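Local coordinates for SusD-like protein BACOVA_02651 (Bacteroides ovatus, PDB 5E75), which binds polysaccharide at the cell surface and probably captures xyloglucan before its transport into the periplasm for degradation, at residues K435-F440 / E491-P496; Y423-W428 / N441-G446. One frame throughout, in Å; residues are numbered along the deposited sequence.

Both contacts gather around helix 433-441 of this SusD-family protein, with their centres about 7 Å apart. Along the chain the segments of the two contacts alternate: 423-428 on helix 421-431, 435-440 on helix 433-441, then the loop segment 441-446 that follows, and finally 491-496 at the end of the short helix 490-493. Contact 1 packs helix 433-441 against that later helix; contact 2 brings the loop back to helix 421-431. Phe440 joins them, its CE1 lying 3.9 Å from Met425 CB, while Phe494 CZ of the 491-496 segment packs 3.5 Å from Val426 CG1. The two contacts thus adjoin, one apolar and the other a thioether against polar groups, and tie two consecutive helices to the loop after them and to a segment some fifty residues on.

Contact 1 (K435-F440 / E491-P496); sequences KMLNYF and EDIFLP
Ile493 sends its CD1 methyl between two side chains of helix 433-441, Leu437 and Phe440, and this one methyl makes the closest approach to each. Its CD1 lies 3.7 Å from Phe440 CE2 and 3.8 Å from Phe440 CD2, meeting that side of the ring obliquely. Leu437 CD2 comes to 3.9 Å of the same Ile493 CD1 and to 4.1 Å of Ile493 CG1. With CG1 of Ile493 anti to the carbonyl carbon (chi1 -56°), the ethyl branch extends to the helix and its CD1 enters the corner between leucine and phenylalanine. On its own helix, Phe440 has Met436 O above one ring face, offset toward the rim. The packing is apolar, without a hydrogen bond across it, and just 104 Å² is buried. Phe440 and Ile493 form its buried part, whereas Leu437 is partly exposed and the approach is looser toward Asp492, where Asp492 CB stays 6.4 Å from Leu437 CD2. Ile488 touches both Phe440 and Ile493, and Trp422 meets the Phe440 ring. Ile493 also touches Phe429, so that helix 490-493 packs on helix 421-431 as well as helix 433-441.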
loop_
_atom_site.group_PDB
_atom_site.type_symbol
_atom_site.label_atom_id
_atom_site.label_comp_id
_atom_site.label_asym_id
_atom_site.label_seq_id
_atom_site.Cartn_x
_atom_site.Cartn_y
_atom_site.Cartn_z
ATOM N N LYS A 435 12.824 4.191 18.559
ATOM C CA LYS A 435 13.247 4.914 17.365
ATOM C C LYS A 435 12.031 5.415 16.585
ATOM O O LYS A 435 11.980 6.565 16.144
ATOM C CB LYS A 435 14.082 4.013 16.455
ATOM C CG LYS A 435 14.453 4.637 15.107
ATOM C CD LYS A 435 15.079 3.619 14.159
ATOM C CE LYS A 435 15.495 4.252 12.838
ATOM N NZ LYS A 435 16.579 5.253 13.048
ATOM N N MET A 436 11.068 4.539 16.343
ATOM C CA MET A 436 9.953 4.940 15.499
ATOM C C MET A 436 8.983 5.918 16.157
ATOM O O MET A 436 8.423 6.759 15.478
ATOM C CB MET A 436 9.206 3.716 14.966
ATOM C CG MET A 436 10.055 2.843 14.053
ATOM S SD MET A 436 10.959 3.720 12.760
ATOM C CE MET A 436 9.633 4.469 11.832
ATOM N N LEU A 437 8.782 5.841 17.469
ATOM C CA LEU A 437 7.970 6.850 18.129
ATOM C C LEU A 437 8.641 8.220 17.994
ATOM O O LEU A 437 7.976 9.227 17.752
ATOM C CB LEU A 437 7.747 6.496 19.597
ATOM C CG LEU A 437 6.808 5.304 19.832
ATOM C CD1 LEU A 437 6.818 4.936 21.316
ATOM C CD2 LEU A 437 5.398 5.572 19.342
ATOM N N ASN A 438 9.960 8.268 18.139
ATOM C CA ASN A 438 10.676 9.531 17.952
ATOM C C ASN A 438 10.527 10.016 16.513
ATOM O O ASN A 438 10.282 11.196 16.260
ATOM C CB ASN A 438 12.149 9.356 18.309
ATOM C CG ASN A 438 12.953 10.612 18.077
ATOM O OD1 ASN A 438 13.655 10.739 17.074
ATOM N ND2 ASN A 438 12.834 11.559 18.993
ATOM N N TYR A 439 10.628 9.080 15.568
ATOM C CA TYR A 439 10.421 9.389 14.155
ATOM C C TYR A 439 9.021 10.003 13.947
ATOM O O TYR A 439 8.880 11.072 13.364
ATOM C CB TYR A 439 10.594 8.110 13.318
ATOM C CG TYR A 439 10.600 8.315 11.813
ATOM C CD1 TYR A 439 9.421 8.578 11.118
ATOM C CD2 TYR A 439 11.777 8.218 11.086
ATOM C CE1 TYR A 439 9.424 8.779 9.751
ATOM C CE2 TYR A 439 11.784 8.400 9.712
ATOM C CZ TYR A 439 10.605 8.676 9.055
ATOM O OH TYR A 439 10.598 8.858 7.700
ATOM N N PHE A 440 7.975 9.337 14.430
ATOM C CA PHE A 440 6.607 9.822 14.195
ATOM C C PHE A 440 6.384 11.215 14.793
ATOM O O PHE A 440 5.711 12.050 14.189
ATOM C CB PHE A 440 5.566 8.852 14.774
ATOM C CG PHE A 440 5.629 7.455 14.224
ATOM C CD1 PHE A 440 6.025 7.192 12.928
ATOM C CD2 PHE A 440 5.287 6.398 15.035
ATOM C CE1 PHE A 440 6.081 5.886 12.459
ATOM C CE2 PHE A 440 5.336 5.105 14.574
ATOM C CZ PHE A 440 5.748 4.847 13.301
ATOM N N GLU A 491 0.766 3.180 22.632
ATOM C CA GLU A 491 -0.652 2.844 22.633
ATOM C C GLU A 491 -1.411 3.450 21.449
ATOM O O GLU A 491 -2.508 3.002 21.123
ATOM C CB GLU A 491 -1.327 3.294 23.940
ATOM C CG GLU A 491 -0.890 2.554 25.208
ATOM C CD GLU A 491 0.569 2.792 25.615
ATOM O OE1 GLU A 491 1.134 3.903 25.389
ATOM O OE2 GLU A 491 1.156 1.838 26.176
ATOM N N ASP A 492 -0.828 4.444 20.787
ATOM C CA ASP A 492 -1.482 5.105 19.663
ATOM C C ASP A 492 -1.340 4.385 18.330
ATOM O O ASP A 492 -2.099 4.652 17.397
ATOM C CB ASP A 492 -0.939 6.529 19.488
ATOM C CG ASP A 492 -1.280 7.433 20.655
ATOM O OD1 ASP A 492 -2.479 7.697 20.863
ATOM O OD2 ASP A 492 -0.348 7.900 21.359
ATOM N N ILE A 493 -0.383 3.480 18.233
ATOM C CA ILE A 493 0.026 3.000 16.916
ATOM C C ILE A 493 -0.998 2.069 16.276
ATOM O O ILE A 493 -1.427 2.323 15.146
ATOM C CB ILE A 493 1.420 2.349 16.957
ATOM C CG1 ILE A 493 2.456 3.323 17.529
ATOM C CG2 ILE A 493 1.851 1.884 15.564
ATOM C CD1 ILE A 493 2.488 4.704 16.879
ATOM N N PHE A 494 -1.383 1.012 16.982
ATOM C CA PHE A 494 -2.409 0.107 16.490
ATOM C C PHE A 494 -3.776 0.734 16.710
ATOM O O PHE A 494 -4.036 1.364 17.739
ATOM C CB PHE A 494 -2.263 -1.255 17.162
ATOM C CG PHE A 494 -1.062 -2.030 16.678
ATOM C CD1 PHE A 494 0.212 -1.813 17.183
ATOM C CD2 PHE A 494 -1.218 -2.962 15.673
ATOM C CE1 PHE A 494 1.289 -2.538 16.701
ATOM C CE2 PHE A 494 -0.173 -3.687 15.205
ATOM C CZ PHE A 494 1.099 -3.470 15.707
ATOM N N LEU A 495 -4.646 0.592 15.716
ATOM C CA LEU A 495 -5.967 1.204 15.735
ATOM C C LEU A 495 -6.966 0.384 16.551
ATOM O O LEU A 495 -6.788 -0.803 16.736
ATOM C CB LEU A 495 -6.451 1.376 14.295
ATOM C CG LEU A 495 -5.728 2.545 13.602
ATOM C CD1 LEU A 495 -5.717 2.466 12.076
ATOM C CD2 LEU A 495 -6.330 3.863 14.053
ATOM N N PRO A 496 -8.019 1.035 17.073
ATOM C CA PRO A 496 -9.027 0.318 17.852
ATOM C C PRO A 496 -9.904 -0.544 16.955
ATOM O O PRO A 496 -10.045 -0.266 15.761
ATOM C CB PRO A 496 -9.844 1.442 18.493
ATOM C CG PRO A 496 -9.664 2.601 17.611
ATOM C CD PRO A 496 -8.300 2.472 16.975
#

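Contact 2 (Y423-W428 / N441-G446); sequences YDMVTW and NNQWRG
Met425 reaches out from helix 421-431 to the amide end of Gln443, its CE methyl 4.0 Å from Gln443 NE2, the two side chains extending toward each other from helix and loop. Both are extended beyond CG; in Met425 a chi2 of 174° and chi3 of 177° carry the methyl outward to the loop. Met425 SD lies 4.4 Å from Arg445 NH2, at the guanidinium edge and near its plane. Within the loop, Arg445 grips Gln443 side-on: NH2 and NE donate to Gln443 OE1 at 2.9 and 3.0 Å, from the same face of the amide. NH2 is tilted 33° from the carbonyl plane and NE stands well above it. The other end of the amide is held too, since Gln443 NE2 bonds to Asp287 and to the carbonyl of Ala48, while Arg445 NH1 donates to the carbonyls of Val61 and Arg47. A leucine in place of Gln443 would probably leave Arg445 NE and NH2 without their shared acceptor and Asp287 without its amide donor. Across the contact itself no hydrogen bond forms: the loop and its surroundings supply the bonding of the polar groups, consistent with a buried amide and guanidinium lying beside a thioether.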
loop_
_atom_site.group_PDB
_atom_site.type_symbol
_atom_site.label_atom_id
_atom_site.label_comp_id
_atom_site.label_asym_id
_atom_site.label_seq_id
_atom_site.Cartn_x
_atom_site.Cartn_y
_atom_site.Cartn_z
ATOM N N TYR A 423 1.903 0.615 6.691
ATOM C CA TYR A 423 2.099 -0.771 7.105
ATOM C C TYR A 423 3.569 -1.051 7.373
ATOM O O TYR A 423 3.905 -1.769 8.318
ATOM C CB TYR A 423 1.540 -1.731 6.040
ATOM C CG TYR A 423 0.057 -1.540 5.776
ATOM C CD1 TYR A 423 -0.860 -1.985 6.698
ATOM C CD2 TYR A 423 -0.424 -0.984 4.590
ATOM C CE1 TYR A 423 -2.216 -1.854 6.482
ATOM C CE2 TYR A 423 -1.786 -0.800 4.385
ATOM C CZ TYR A 423 -2.664 -1.254 5.341
ATOM O OH TYR A 423 -4.038 -1.166 5.207
ATOM N N ASP A 424 4.447 -0.486 6.551
ATOM C CA ASP A 424 5.880 -0.623 6.766
ATOM C C ASP A 424 6.306 0.073 8.063
ATOM O O ASP A 424 7.159 -0.440 8.784
ATOM C CB ASP A 424 6.672 -0.039 5.604
ATOM C CG ASP A 424 6.489 -0.794 4.331
ATOM O OD1 ASP A 424 6.054 -1.947 4.386
ATOM O OD2 ASP A 424 6.834 -0.210 3.279
ATOM N N MET A 425 5.724 1.228 8.365
ATOM C CA MET A 425 6.047 1.941 9.597
ATOM C C MET A 425 5.610 1.156 10.839
ATOM O O MET A 425 6.314 1.185 11.848
ATOM C CB MET A 425 5.455 3.347 9.604
ATOM C CG MET A 425 6.165 4.274 8.664
ATOM S SD MET A 425 5.365 5.867 8.561
ATOM C CE MET A 425 6.492 6.720 7.448
ATOM N N VAL A 426 4.476 0.455 10.782
ATOM C CA VAL A 426 4.066 -0.378 11.912
ATOM C C VAL A 426 5.056 -1.526 12.121
ATOM O O VAL A 426 5.437 -1.826 13.263
ATOM C CB VAL A 426 2.622 -0.910 11.745
ATOM C CG1 VAL A 426 2.261 -1.846 12.876
ATOM C CG2 VAL A 426 1.647 0.266 11.679
ATOM N N THR A 427 5.474 -2.168 11.028
ATOM C CA THR A 427 6.494 -3.207 11.118
ATOM C C THR A 427 7.762 -2.683 11.803
ATOM O O THR A 427 8.308 -3.325 12.696
ATOM C CB THR A 427 6.827 -3.785 9.740
ATOM O OG1 THR A 427 5.685 -4.487 9.253
ATOM C CG2 THR A 427 7.993 -4.752 9.802
ATOM N N TRP A 428 8.234 -1.517 11.380
ATOM C CA TRP A 428 9.414 -0.932 12.000
ATOM C C TRP A 428 9.172 -0.594 13.478
ATOM O O TRP A 428 10.074 -0.772 14.302
ATOM C CB TRP A 428 9.893 0.305 11.214
ATOM C CG TRP A 428 10.495 -0.010 9.885
ATOM C CD1 TRP A 428 11.344 -1.053 9.569
ATOM C CD2 TRP A 428 10.323 0.731 8.674
ATOM N NE1 TRP A 428 11.688 -1.000 8.237
ATOM C CE2 TRP A 428 11.070 0.081 7.668
ATOM C CE3 TRP A 428 9.592 1.878 8.339
ATOM C CZ2 TRP A 428 11.104 0.548 6.359
ATOM C CZ3 TRP A 428 9.611 2.329 7.046
ATOM C CH2 TRP A 428 10.361 1.663 6.066
ATOM N N ASN A 441 6.950 11.450 15.973
ATOM C CA ASN A 441 6.830 12.740 16.640
ATOM C C ASN A 441 7.655 13.833 15.995
ATOM O O ASN A 441 7.482 15.002 16.332
ATOM C CB ASN A 441 7.210 12.600 18.115
ATOM C CG ASN A 441 6.097 11.977 18.940
ATOM O OD1 ASN A 441 4.980 12.470 18.948
ATOM N ND2 ASN A 441 6.392 10.870 19.606
ATOM N N ASN A 442 8.537 13.470 15.083
ATOM C CA ASN A 442 9.336 14.439 14.357
ATOM C C ASN A 442 8.930 14.623 12.910
ATOM O O ASN A 442 9.653 15.243 12.142
ATOM C CB ASN A 442 10.820 14.087 14.486
ATOM C CG ASN A 442 11.408 14.592 15.790
ATOM O OD1 ASN A 442 11.705 15.779 15.922
ATOM N ND2 ASN A 442 11.525 13.716 16.775
ATOM N N GLN A 443 7.733 14.156 12.563
ATOM C CA GLN A 443 7.214 14.286 11.201
ATOM C C GLN A 443 6.381 15.554 11.003
ATOM O O GLN A 443 5.890 15.806 9.921
ATOM C CB GLN A 443 6.385 13.057 10.829
ATOM C CG GLN A 443 7.212 11.837 10.497
ATOM C CD GLN A 443 6.340 10.669 10.096
ATOM O OE1 GLN A 443 5.821 9.945 10.942
ATOM N NE2 GLN A 443 6.151 10.493 8.798
ATOM N N TRP A 444 6.209 16.335 12.061
ATOM C CA TRP A 444 5.416 17.573 11.996
ATOM C C TRP A 444 4.013 17.282 11.470
ATOM O O TRP A 444 3.482 18.000 10.622
ATOM C CB TRP A 444 6.095 18.639 11.124
ATOM C CG TRP A 444 7.371 19.211 11.695
ATOM C CD1 TRP A 444 8.490 18.523 12.054
ATOM C CD2 TRP A 444 7.654 20.596 11.937
ATOM N NE1 TRP A 444 9.457 19.395 12.507
ATOM C CE2 TRP A 444 8.963 20.668 12.450
ATOM C CE3 TRP A 444 6.925 21.778 11.775
ATOM C CZ2 TRP A 444 9.560 21.881 12.797
ATOM C CZ3 TRP A 444 7.526 22.983 12.125
ATOM C CH2 TRP A 444 8.824 23.019 12.630
ATOM N N ARG A 445 3.428 16.207 11.970
ATOM C CA ARG A 445 2.117 15.786 11.508
ATOM C C ARG A 445 1.057 16.841 11.815
ATOM O O ARG A 445 0.969 17.347 12.930
ATOM C CB ARG A 445 1.740 14.449 12.150
ATOM C CG ARG A 445 2.513 13.272 11.591
ATOM C CD ARG A 445 2.531 12.102 12.555
ATOM N NE ARG A 445 3.137 10.907 11.949
ATOM C CZ ARG A 445 2.474 10.001 11.225
ATOM N NH1 ARG A 445 1.167 10.126 11.035
ATOM N NH2 ARG A 445 3.127 8.953 10.738
ATOM N N GLY A 446 0.266 17.171 10.801
ATOM C CA GLY A 446 -0.791 18.166 10.946
ATOM C C GLY A 446 -0.357 19.584 10.622
ATOM O O GLY A 446 -1.213 20.455 10.470
#